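Local atomic coordinates of galactan 1,3-beta-galactosidase (Phanerochaete chrysosporium, PDB entry 7BYT), a protein that probably removes galactose units from beta-1,3-galactan as an exo-acting glycoside hydrolase of family 43, and carries a carbohydrate-binding module that holds calcium. Residues Trp272-Phe277 against Val285-Trp290. Numbering follows the deposited sequence.
Sequences WYPLDF and VHADVW
Pro274 lies over one face of the Trp290 indole, its CD 3.6 Å from the centroid of the five-membered ring and only 16° off the ring normal, a CH-pi contact. Proline suits the place: its CD hydrogens, polarised by the adjoining nitrogen, face an electron-rich ring, and its CG continues the cover over CD2 and CE3. On Trp290 the CG is wedged between backbone N and carbonyl carbon (chi1 64°), which brings the indole across the strand.

Two hydrogen bonds reach carbonyls of the strand. Tryptophan adds to its broad face an N-H at the edge: Trp290 NE1 donates to Trp272 O at 2.9 Å; the acceptor lies in the indole plane, whereas the donor stands above the carbonyl plane, away from the lone-pair directions. A phenylalanine in place of Trp290 would probably leave Trp272 O without this donor and shrink the surface under Pro274. Val285 N meets Pro274 O almost straight.

Strand 269-276 belongs to the last four-stranded antiparallel sheet of the five-bladed beta-propeller characteristic of family 43. Residues 285-290 leave its edge strand 283-284 and bend through an inverse gamma turn centred on His286, where a weak bond joins Ala287 N to Val285 O.

Tyrosine offers both a ring edge and a hydroxyl: Ala287 O sits 3.2 Å from Tyr273 CE1, near the ring plane, while His286 CA lies over one face. The side chains of Tyr273 and His286 lie side by side, but their rings meet obliquely, planes at 60°. A water 2.7 Å from Tyr273 OH donates to Asp288 OD1, which Ser394 OG also bonds; the Tyr358 and Tyr427 hydroxyls hold OD2.

Val285 packs its CB on Pro274 CB and its CG2 on Asp276 CB, at 3.6 Å; the Asp276 carboxylate itself bonds Ser278.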
loop_
_atom_site.group_PDB
_atom_site.type_symbol
_atom_site.label_atom_id
_atom_site.label_comp_id
_atom_site.label_asym_id
_atom_site.label_seq_id
_atom_site.Cartn_x
_atom_site.Cartn_y
_atom_site.Cartn_z
ATOM N N TRP A 272 -3.563 2.987 -1.072
ATOM C CA TRP A 272 -4.150 2.687 -2.374
ATOM C C TRP A 272 -4.484 3.992 -3.074
ATOM O O TRP A 272 -5.213 4.820 -2.517
ATOM C CB TRP A 272 -5.441 1.891 -2.211
ATOM C CG TRP A 272 -5.282 0.472 -1.759
ATOM C CD1 TRP A 272 -4.162 -0.123 -1.245
ATOM C CD2 TRP A 272 -6.301 -0.531 -1.776
ATOM N NE1 TRP A 272 -4.431 -1.442 -0.942
ATOM C CE2 TRP A 272 -5.732 -1.715 -1.271
ATOM C CE3 TRP A 272 -7.646 -0.542 -2.183
ATOM C CZ2 TRP A 272 -6.456 -2.898 -1.149
ATOM C CZ3 TRP A 272 -8.360 -1.715 -2.065
ATOM C CH2 TRP A 272 -7.765 -2.878 -1.558
ATOM N N TYR A 273 -3.966 4.174 -4.287
ATOM C CA TYR A 273 -4.170 5.404 -5.040
ATOM C C TYR A 273 -4.436 5.063 -6.492
ATOM O O TYR A 273 -3.979 4.024 -6.983
ATOM C CB TYR A 273 -2.908 6.280 -5.011
ATOM C CG TYR A 273 -2.607 6.939 -3.689
ATOM C CD1 TYR A 273 -3.575 7.684 -3.022
ATOM C CD2 TYR A 273 -1.335 6.843 -3.127
ATOM C CE1 TYR A 273 -3.280 8.307 -1.814
ATOM C CE2 TYR A 273 -1.031 7.458 -1.927
ATOM C CZ TYR A 273 -2.000 8.195 -1.282
ATOM O OH TYR A 273 -1.688 8.791 -0.085
ATOM N N PRO A 274 -5.140 5.928 -7.216
ATOM C CA PRO A 274 -5.183 5.776 -8.677
ATOM C C PRO A 274 -3.779 5.854 -9.258
ATOM O O PRO A 274 -2.935 6.636 -8.811
ATOM C CB PRO A 274 -6.035 6.967 -9.138
ATOM C CG PRO A 274 -6.762 7.454 -7.905
ATOM C CD PRO A 274 -5.806 7.162 -6.763
ATOM N N LEU A 275 -3.525 5.017 -10.257
ATOM C CA LEU A 275 -2.280 5.027 -11.015
ATOM C C LEU A 275 -2.679 5.506 -12.405
ATOM O O LEU A 275 -3.189 4.728 -13.218
ATOM C CB LEU A 275 -1.685 3.625 -11.021
ATOM C CG LEU A 275 -0.208 3.435 -11.335
ATOM C CD1 LEU A 275 0.693 4.254 -10.422
ATOM C CD2 LEU A 275 0.091 1.956 -11.213
ATOM N N ASP A 276 -2.483 6.801 -12.640
ATOM C CA ASP A 276 -2.904 7.476 -13.857
ATOM C C ASP A 276 -1.905 7.191 -14.967
ATOM O O ASP A 276 -0.695 7.373 -14.781
ATOM C CB ASP A 276 -2.955 8.980 -13.561
ATOM C CG ASP A 276 -3.258 9.840 -14.794
ATOM O OD1 ASP A 276 -3.916 9.371 -15.727
ATOM O OD2 ASP A 276 -2.857 11.025 -14.793
ATOM N N PHE A 277 -2.414 6.751 -16.125
ATOM C CA PHE A 277 -1.603 6.511 -17.312
ATOM C C PHE A 277 -1.798 7.578 -18.384
ATOM O O PHE A 277 -1.361 7.380 -19.526
ATOM C CB PHE A 277 -1.921 5.137 -17.903
ATOM C CG PHE A 277 -1.132 3.992 -17.309
ATOM C CD1 PHE A 277 -1.562 3.357 -16.153
ATOM C CD2 PHE A 277 0.010 3.523 -17.937
ATOM C CE1 PHE A 277 -0.847 2.285 -15.625
ATOM C CE2 PHE A 277 0.728 2.445 -17.426
ATOM C CZ PHE A 277 0.296 1.822 -16.266
ATOM N N VAL A 285 -1.684 9.255 -8.435
ATOM C CA VAL A 285 -2.503 10.414 -8.094
ATOM C C VAL A 285 -2.629 10.421 -6.577
ATOM O O VAL A 285 -3.202 9.494 -5.993
ATOM C CB VAL A 285 -3.892 10.323 -8.740
ATOM C CG1 VAL A 285 -4.706 11.572 -8.402
ATOM C CG2 VAL A 285 -3.786 10.152 -10.239
ATOM N N HIS A 286 -2.084 11.457 -5.935
ATOM C CA HIS A 286 -2.134 11.551 -4.476
ATOM C C HIS A 286 -3.523 12.025 -4.056
ATOM O O HIS A 286 -3.765 13.209 -3.801
ATOM C CB HIS A 286 -1.042 12.466 -3.943
ATOM C CG HIS A 286 -1.030 12.543 -2.450
ATOM N ND1 HIS A 286 -1.371 13.684 -1.758
ATOM C CD2 HIS A 286 -0.773 11.597 -1.514
ATOM C CE1 HIS A 286 -1.297 13.447 -0.459
ATOM N NE2 HIS A 286 -0.940 12.183 -0.285
ATOM N N ALA A 287 -4.441 11.065 -3.958
ATOM C CA ALA A 287 -5.854 11.313 -3.684
ATOM C C ALA A 287 -6.153 10.823 -2.278
ATOM O O ALA A 287 -6.203 9.612 -2.045
ATOM C CB ALA A 287 -6.716 10.561 -4.696
ATOM N N ASP A 288 -6.357 11.761 -1.343
ATOM C CA ASP A 288 -6.618 11.367 0.041
ATOM C C ASP A 288 -7.886 10.532 0.154
ATOM O O ASP A 288 -7.978 9.660 1.028
ATOM C CB ASP A 288 -6.781 12.607 0.922
ATOM C CG ASP A 288 -5.532 13.468 0.982
ATOM O OD1 ASP A 288 -4.412 12.919 1.094
ATOM O OD2 ASP A 288 -5.678 14.707 0.949
ATOM N N VAL A 289 -8.879 10.817 -0.689
ATOM C CA VAL A 289 -10.212 10.226 -0.622
ATOM C C VAL A 289 -10.671 10.029 -2.060
ATOM O O VAL A 289 -10.778 11.008 -2.808
ATOM C CB VAL A 289 -11.202 11.158 0.109
ATOM C CG1 VAL A 289 -12.596 10.551 0.139
ATOM C CG2 VAL A 289 -10.745 11.452 1.537
ATOM N N TRP A 290 -10.946 8.782 -2.454
ATOM C CA TRP A 290 -11.354 8.524 -3.829
ATOM C C TRP A 290 -12.183 7.247 -3.893
ATOM O O TRP A 290 -12.243 6.474 -2.936
ATOM C CB TRP A 290 -10.144 8.493 -4.766
ATOM C CG TRP A 290 -9.172 7.379 -4.498
ATOM C CD1 TRP A 290 -8.221 7.336 -3.518
ATOM C CD2 TRP A 290 -9.034 6.168 -5.250
ATOM N NE1 TRP A 290 -7.504 6.162 -3.607
ATOM C CE2 TRP A 290 -7.983 5.428 -4.664
ATOM C CE3 TRP A 290 -9.688 5.641 -6.369
ATOM C CZ2 TRP A 290 -7.577 4.185 -5.161
ATOM C CZ3 TRP A 290 -9.283 4.407 -6.862
ATOM C CH2 TRP A 290 -8.243 3.692 -6.251
HETATM O O HOH W 1 -3.531 10.276 1.120
#